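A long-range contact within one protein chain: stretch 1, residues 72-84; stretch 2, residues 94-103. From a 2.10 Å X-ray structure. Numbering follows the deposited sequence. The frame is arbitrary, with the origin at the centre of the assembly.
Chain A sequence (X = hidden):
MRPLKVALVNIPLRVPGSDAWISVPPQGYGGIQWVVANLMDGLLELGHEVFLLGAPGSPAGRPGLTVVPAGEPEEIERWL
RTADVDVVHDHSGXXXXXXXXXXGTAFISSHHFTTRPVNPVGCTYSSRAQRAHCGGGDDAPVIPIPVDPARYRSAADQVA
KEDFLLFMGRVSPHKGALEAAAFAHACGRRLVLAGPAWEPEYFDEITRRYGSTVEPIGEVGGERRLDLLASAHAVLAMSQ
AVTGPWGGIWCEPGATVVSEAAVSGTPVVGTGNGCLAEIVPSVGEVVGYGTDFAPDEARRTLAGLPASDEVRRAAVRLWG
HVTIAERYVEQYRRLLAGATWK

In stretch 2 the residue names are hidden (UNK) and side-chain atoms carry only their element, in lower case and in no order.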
ATOM      1  N   GLU A  72     -11.899  12.768  13.376  1.00 20.08           N
ATOM      2  CA  GLU A  72     -12.618  11.585  13.835  1.00 21.59           C
ATOM      3  C   GLU A  72     -13.829  11.239  12.986  1.00 20.27           C
ATOM      4  O   GLU A  72     -14.326  12.083  12.288  1.00 19.23           O
ATOM      5  CB  GLU A  72     -12.921  11.571  15.322  1.00 23.47           C
ATOM      6  CG  GLU A  72     -13.262  12.862  15.907  1.00 28.73           C
ATOM      7  CD  GLU A  72     -12.911  12.809  17.363  1.00 37.23           C
ATOM      8  OE1 GLU A  72     -11.713  12.570  17.667  1.00 39.07           O
ATOM      9  OE2 GLU A  72     -13.834  12.976  18.202  1.00 41.88           O
ATOM     10  N   PRO A  73     -14.254   9.960  13.034  1.00 20.69           N
ATOM     11  CA  PRO A  73     -15.376   9.438  12.261  1.00 20.74           C
ATOM     12  C   PRO A  73     -16.610  10.345  12.307  1.00 21.09           C
ATOM     13  O   PRO A  73     -17.168  10.614  11.261  1.00 20.74           O
ATOM     14  CB  PRO A  73     -15.630   8.075  12.892  1.00 21.07           C
ATOM     15  CG  PRO A  73     -14.213   7.655  13.344  1.00 21.13           C
ATOM     16  CD  PRO A  73     -13.599   8.907  13.845  1.00 19.75           C
ATOM     17  N   GLU A  74     -16.993  10.830  13.483  1.00 20.83           N
ATOM     18  CA  GLU A  74     -18.221  11.621  13.647  1.00 22.02           C
ATOM     19  C   GLU A  74     -18.153  12.952  12.922  1.00 20.55           C
ATOM     20  O   GLU A  74     -19.136  13.396  12.346  1.00 19.97           O
ATOM     21  CB  GLU A  74     -18.537  11.847  15.152  1.00 23.46           C
ATOM     22  CG  GLU A  74     -17.402  11.365  16.120  1.00 29.38           C
ATOM     23  CD  GLU A  74     -17.072  12.337  17.264  1.00 36.47           C
ATOM     24  OE1 GLU A  74     -16.652  11.832  18.332  1.00 38.71           O
ATOM     25  OE2 GLU A  74     -17.217  13.588  17.102  1.00 38.64           O
ATOM     26  N   GLU A  75     -16.984  13.585  12.970  1.00 20.09           N
ATOM     27  CA  GLU A  75     -16.711  14.841  12.253  1.00 19.41           C
ATOM     28  C   GLU A  75     -16.703  14.627  10.746  1.00 18.00           C
ATOM     29  O   GLU A  75     -17.139  15.503  10.003  1.00 17.30           O
ATOM     30  CB  GLU A  75     -15.329  15.399  12.646  1.00 19.90           C
ATOM     31  CG  GLU A  75     -15.306  16.138  13.960  1.00 24.17           C
ATOM     32  CD  GLU A  75     -13.946  16.130  14.661  1.00 30.12           C
ATOM     33  OE1 GLU A  75     -14.000  16.016  15.911  1.00 34.44           O
ATOM     34  OE2 GLU A  75     -12.851  16.227  14.013  1.00 29.50           O
ATOM     35  N   ILE A  76     -16.151  13.491  10.311  1.00 15.77           N
ATOM     36  CA  ILE A  76     -16.139  13.137   8.915  1.00 15.62           C
ATOM     37  C   ILE A  76     -17.597  12.897   8.449  1.00 15.92           C
ATOM     38  O   ILE A  76     -17.981  13.400   7.410  1.00 15.40           O
ATOM     39  CB  ILE A  76     -15.246  11.887   8.591  1.00 14.93           C
ATOM     40  CG1 ILE A  76     -13.766  12.117   8.944  1.00 13.14           C
ATOM     41  CG2 ILE A  76     -15.385  11.495   7.099  1.00 14.11           C
ATOM     42  CD1 ILE A  76     -12.943  10.767   8.962  1.00 14.59           C
ATOM     43  N   GLU A  77     -18.400  12.176   9.227  1.00 16.43           N
ATOM     44  CA  GLU A  77     -19.833  11.963   8.858  1.00 18.50           C
ATOM     45  C   GLU A  77     -20.623  13.242   8.803  1.00 17.91           C
ATOM     46  O   GLU A  77     -21.438  13.428   7.897  1.00 17.73           O
ATOM     47  CB  GLU A  77     -20.583  11.013   9.805  1.00 19.31           C
ATOM     48  CG  GLU A  77     -19.812   9.807  10.189  1.00 23.58           C
ATOM     49  CD  GLU A  77     -20.631   8.821  10.974  1.00 32.07           C
ATOM     50  OE1 GLU A  77     -20.310   7.602  10.823  1.00 33.45           O
ATOM     51  OE2 GLU A  77     -21.563   9.268  11.729  1.00 32.81           O
ATOM     52  N   ARG A  78     -20.375  14.123   9.766  1.00 18.16           N
ATOM     53  CA  ARG A  78     -21.079  15.386   9.834  1.00 18.37           C
ATOM     54  C   ARG A  78     -20.809  16.198   8.597  1.00 17.81           C
ATOM     55  O   ARG A  78     -21.752  16.749   8.025  1.00 18.58           O
ATOM     56  CB  ARG A  78     -20.676  16.132  11.101  1.00 20.04           C
ATOM     57  CG  ARG A  78     -21.415  17.437  11.398  1.00 22.11           C
ATOM     58  CD  ARG A  78     -21.181  17.832  12.846  1.00 26.33           C
ATOM     59  NE  ARG A  78     -21.669  16.772  13.745  1.00 31.49           N
ATOM     60  CZ  ARG A  78     -20.938  16.137  14.669  1.00 34.64           C
ATOM     61  NH1 ARG A  78     -19.650  16.465  14.876  1.00 34.42           N
ATOM     62  NH2 ARG A  78     -21.508  15.178  15.404  1.00 35.11           N
ATOM     63  N   TRP A  79     -19.536  16.244   8.174  1.00 16.59           N
ATOM     64  CA  TRP A  79     -19.066  16.986   6.997  1.00 15.11           C
ATOM     65  C   TRP A  79     -19.643  16.450   5.682  1.00 14.54           C
ATOM     66  O   TRP A  79     -20.086  17.221   4.830  1.00 13.24           O
ATOM     67  CB  TRP A  79     -17.519  17.000   6.918  1.00 14.88           C
ATOM     68  CG  TRP A  79     -17.011  17.971   5.854  1.00 14.76           C
ATOM     69  CD1 TRP A  79     -16.745  19.330   6.008  1.00 16.47           C
ATOM     70  CD2 TRP A  79     -16.739  17.674   4.460  1.00 16.10           C
ATOM     71  NE1 TRP A  79     -16.331  19.865   4.805  1.00 14.73           N
ATOM     72  CE2 TRP A  79     -16.318  18.876   3.848  1.00 14.26           C
ATOM     73  CE3 TRP A  79     -16.804  16.504   3.680  1.00 13.80           C
ATOM     74  CZ2 TRP A  79     -15.977  18.946   2.485  1.00 16.20           C
ATOM     75  CZ3 TRP A  79     -16.459  16.583   2.321  1.00 15.46           C
ATOM     76  CH2 TRP A  79     -16.066  17.802   1.745  1.00 13.50           C
ATOM     77  N   LEU A  80     -19.595  15.125   5.527  1.00 14.74           N
ATOM     78  CA  LEU A  80     -20.143  14.417   4.351  1.00 15.06           C
ATOM     79  C   LEU A  80     -21.657  14.611   4.140  1.00 16.43           C
ATOM     80  O   LEU A  80     -22.135  14.640   2.998  1.00 16.90           O
ATOM     81  CB  LEU A  80     -19.799  12.906   4.430  1.00 14.09           C
ATOM     82  CG  LEU A  80     -18.320  12.526   4.260  1.00 13.06           C
ATOM     83  CD1 LEU A  80     -18.146  11.003   4.464  1.00 11.20           C
ATOM     84  CD2 LEU A  80     -17.773  12.978   2.910  1.00 12.34           C
ATOM     85  N   ARG A  81     -22.413  14.739   5.233  1.00 16.93           N
ATOM     86  CA  ARG A  81     -23.854  14.927   5.156  1.00 17.87           C
ATOM     87  C   ARG A  81     -24.259  16.222   4.421  1.00 16.89           C
ATOM     88  O   ARG A  81     -25.277  16.273   3.742  1.00 18.04           O
ATOM     89  CB  ARG A  81     -24.469  14.864   6.575  1.00 18.08           C
ATOM     90  CG  ARG A  81     -26.008  14.817   6.569  1.00 19.83           C
ATOM     91  CD  ARG A  81     -26.625  14.534   7.973  1.00 19.35           C
ATOM     92  NE  ARG A  81     -26.888  13.094   8.216  1.00 24.12           N
ATOM     93  CZ  ARG A  81     -27.968  12.392   7.821  1.00 24.04           C
ATOM     94  NH1 ARG A  81     -28.997  12.934   7.120  1.00 18.47           N
ATOM     95  NH2 ARG A  81     -28.031  11.090   8.157  1.00 24.01           N
ATOM     96  N   THR A  82     -23.449  17.260   4.535  1.00 16.51           N
ATOM     97  CA  THR A  82     -23.794  18.556   3.949  1.00 16.71           C
ATOM     98  C   THR A  82     -22.905  18.959   2.764  1.00 16.28           C
ATOM     99  O   THR A  82     -23.119  20.022   2.152  1.00 16.12           O
ATOM    100  CB  THR A  82     -23.746  19.665   5.025  1.00 17.00           C
ATOM    101  OG1 THR A  82     -22.405  19.794   5.534  1.00 20.27           O
ATOM    102  CG2 THR A  82     -24.730  19.328   6.182  1.00 14.53           C
ATOM    103  N   ALA A  83     -21.933  18.092   2.445  1.00 15.59           N
ATOM    104  CA  ALA A  83     -20.918  18.363   1.416  1.00 15.36           C
ATOM    105  C   ALA A  83     -21.554  18.351   0.054  1.00 15.46           C
ATOM    106  O   ALA A  83     -22.428  17.520  -0.246  1.00 16.25           O
ATOM    107  CB  ALA A  83     -19.739  17.355   1.473  1.00 14.97           C
ATOM    108  N   ASP A  84     -21.149  19.327  -0.751  1.00 14.64           N
ATOM    109  CA  ASP A  84     -21.426  19.304  -2.155  1.00 15.18           C
ATOM    110  C   ASP A  84     -20.291  18.587  -2.925  1.00 13.67           C
ATOM    111  O   ASP A  84     -19.490  19.218  -3.583  1.00 12.74           O
ATOM    112  CB  ASP A  84     -21.616  20.750  -2.642  1.00 15.36           C
ATOM    113  CG  ASP A  84     -22.102  20.836  -4.091  1.00 19.10           C
ATOM    114  OD1 ASP A  84     -22.594  19.821  -4.632  1.00 17.54           O
ATOM    115  OD2 ASP A  84     -22.020  21.939  -4.677  1.00 22.00           O
ATOM    116  N   UNK A  94     -14.663   1.438   6.003  1.00 13.17           N
ATOM    117  CA  UNK A  94     -16.029   1.550   6.424  1.00 13.50           C
ATOM    118  C   UNK A  94     -16.284   2.205   7.763  1.00 14.48           C
ATOM    119  O   UNK A  94     -17.337   1.981   8.375  1.00 14.46           O
ATOM    120  N   UNK A  95     -15.347   3.040   8.201  1.00 15.13           N
ATOM    121  CA  UNK A  95     -15.589   3.996   9.292  1.00 16.37           C
ATOM    122  C   UNK A  95     -16.763   4.925   8.931  1.00 17.03           C
ATOM    123  O   UNK A  95     -17.504   5.421   9.792  1.00 16.37           O
ATOM    124  c   UNK A  95     -13.310   4.015  10.399  1.00 16.64           C
ATOM    125  c   UNK A  95     -14.559   6.178  10.055  1.00 18.91           C
ATOM    126  c   UNK A  95     -14.299   4.787   9.543  1.00 16.96           C
ATOM    127  N   UNK A  96     -16.945   5.179   7.643  1.00 17.00           N
ATOM    128  CA  UNK A  96     -18.144   5.890   7.190  1.00 16.22           C
ATOM    129  C   UNK A  96     -18.889   5.004   6.154  1.00 15.85           C
ATOM    130  O   UNK A  96     -18.379   3.980   5.743  1.00 16.32           O
ATOM    131  c   UNK A  96     -16.660   7.332   5.678  1.00 16.95           C
ATOM    132  c   UNK A  96     -17.377   8.213   7.914  1.00 17.15           C
ATOM    133  c   UNK A  96     -17.798   7.328   6.716  1.00 16.26           C
ATOM    134  c   UNK A  96     -17.113   7.121   4.247  1.00 14.41           C
ATOM    135  N   UNK A  97     -20.099   5.372   5.762  1.00 15.48           N
ATOM    136  CA  UNK A  97     -20.880   4.529   4.865  1.00 14.66           C
ATOM    137  C   UNK A  97     -21.732   5.402   3.988  1.00 14.58           C
ATOM    138  O   UNK A  97     -21.659   6.617   4.103  1.00 16.29           O
ATOM    139  N   UNK A  98     -22.499   4.816   3.064  1.00 14.16           N
ATOM    140  CA  UNK A  98     -23.368   5.622   2.201  1.00 13.83           C
ATOM    141  C   UNK A  98     -24.566   6.339   2.862  1.00 14.67           C
ATOM    142  O   UNK A  98     -25.077   7.298   2.286  1.00 13.80           O
ATOM    143  c   UNK A  98     -22.535   3.390   2.697  1.00 13.69           C
ATOM    144  c   UNK A  98     -23.859   4.603   1.149  1.00 14.67           C
ATOM    145  c   UNK A  98     -23.802   3.296   1.799  1.00 13.98           C
ATOM    146  N   UNK A  99     -25.008   5.906   4.052  1.00 14.53           N
ATOM    147  CA  UNK A  99     -26.238   6.461   4.650  1.00 15.17           C
ATOM    148  C   UNK A  99     -26.022   7.903   5.023  1.00 15.70           C
ATOM    149  O   UNK A  99     -24.986   8.245   5.627  1.00 16.40           O
ATOM    150  c   UNK A  99     -26.658   5.656   5.909  1.00 15.70           C
ATOM    151  N   UNK A 100     -26.952   8.768   4.652  1.00 15.51           N
ATOM    152  CA  UNK A 100     -26.829  10.159   5.083  1.00 16.36           C
ATOM    153  C   UNK A 100     -26.195  11.100   4.088  1.00 16.95           C
ATOM    154  O   UNK A 100     -26.233  12.336   4.258  1.00 17.09           O
ATOM    155  N   UNK A 101     -25.583  10.539   3.050  1.00 16.77           N
ATOM    156  CA  UNK A 101     -25.016  11.359   1.981  1.00 16.32           C
ATOM    157  C   UNK A 101     -26.163  12.058   1.204  1.00 15.70           C
ATOM    158  O   UNK A 101     -27.286  11.505   1.095  1.00 15.52           O
ATOM    159  c   UNK A 101     -21.967  10.768   2.348  1.00 13.91           C
ATOM    160  c   UNK A 101     -22.937   9.787   1.608  1.00 15.92           C
ATOM    161  c   UNK A 101     -24.170  10.490   1.025  1.00 16.25           C
ATOM    162  c   UNK A 101     -22.231   9.128   0.466  1.00 16.31           C
ATOM    163  N   UNK A 102     -25.884  13.254   0.655  1.00 14.64           N
ATOM    164  CA  UNK A 102     -26.904  14.013  -0.048  1.00 14.78           C
ATOM    165  C   UNK A 102     -27.308  13.292  -1.326  1.00 13.97           C
ATOM    166  O   UNK A 102     -26.493  12.548  -1.897  1.00 13.01           O
ATOM    167  c   UNK A 102     -25.046  15.409   0.509  1.00 15.93           C
ATOM    168  c   UNK A 102     -24.604  13.969   0.656  1.00 14.42           C
ATOM    169  c   UNK A 102     -26.197  15.340  -0.380  1.00 14.64           C
ATOM    170  N   UNK A 103     -28.567  13.495  -1.780  1.00 13.79           N
ATOM    171  CA  UNK A 103     -28.975  12.800  -3.009  1.00 12.74           C
ATOM    172  C   UNK A 103     -28.034  13.169  -4.128  1.00 12.02           C
ATOM    173  O   UNK A 103     -27.624  14.315  -4.239  1.00 12.12           O
ATOM    174  c   UNK A 103     -29.623  14.378  -1.228  1.00 13.40           C
ATOM    175  c   UNK A 103     -30.362  13.391  -3.322  1.00 13.10           C
ATOM    176  c   UNK A 103     -30.810  14.106  -2.076  1.00 13.10           C
TER
HETATM  177  O   HOH W   1     -21.487   7.294   7.851  1.00 18.29           O

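Position 94 has no side-chain atoms, and nothing of stretch 1 lies near it. Its phi/psi of 91/24 would jam a CB against the carbonyl O of the residue before. It is Gly94.

Position 95 has three side-chain carbons, one carrying the other two. The fork starts at CB, with no ring. One arm lies against the Pro73 ring. This is Val95, and its CG1 is 3.6 Å from Pro73 CB.

Position 96 has four carbons, forked at the first, with one arm two carbons long. The short arm lies by Ile76 and Glu77, and the longer arm by Leu80. That pattern is isoleucine, Ile96. Its CB points toward the helix and the residue is buried. CG2 lies 3.9 Å from Ile76 CG2 and 3.7 Å from Glu77 CG. CD1, ending the long arm, is 4.0 Å from Leu80 CD1.

Position 97 again has no side-chain atoms. An ideal CB would meet nothing of stretch 1, but would be crowded by an atom of position 98. The residue is Gly97. Its N donates to water 1 (N to water O 3.2 Å), which in turn donates a weak hydrogen bond to Glu77 OE1 (water O to OE1 3.2 Å).

Position 98 has three carbons that close a ring onto the backbone N. Only proline does this: Pro98. It is out of reach of the helix and opens a type II turn that runs to position 101.

Position 99 has a single carbon, so it is Ala99. It is exposed and makes no contact.

Position 100 has no side-chain atoms, and its phi is 96°. A CB here would fall 2.8 Å from Arg81 NH2, a clash, and would also be jammed against the preceding carbonyl O. It is Gly100. Its bare CA lies over one face of the Arg81 guanidinium, and its O is 3.4 Å from Arg81 CG.

Position 101 has four carbons, forked at the second. CB points away, yet the end of the chain returns to the helix by Leu80 CB. This is Leu101, with CD2 3.7 Å from Leu80 CB.

Position 102 has three carbons in a ring on N. The ring lies by the carbonyl oxygens of Leu80, Arg81 and Ala83. It is Pro102. CD is 3.5 Å from Leu80 O, and CG is 3.4 Å from both Arg81 O and Ala83 O.

Position 103 has the same ring and makes no contact. It is Pro103.

The contact buries 502 Å² in all. No direct hydrogen bond crosses it; water 1 provides a polar link. Ile96 packs on Ile76 and Leu80, and Leu101 on Leu80, while Val95 meets Pro73 near the helix start. Pro102 packs against backbone oxygens near the other end.

Stretch 2 (94-103) GVIGPAGLPP
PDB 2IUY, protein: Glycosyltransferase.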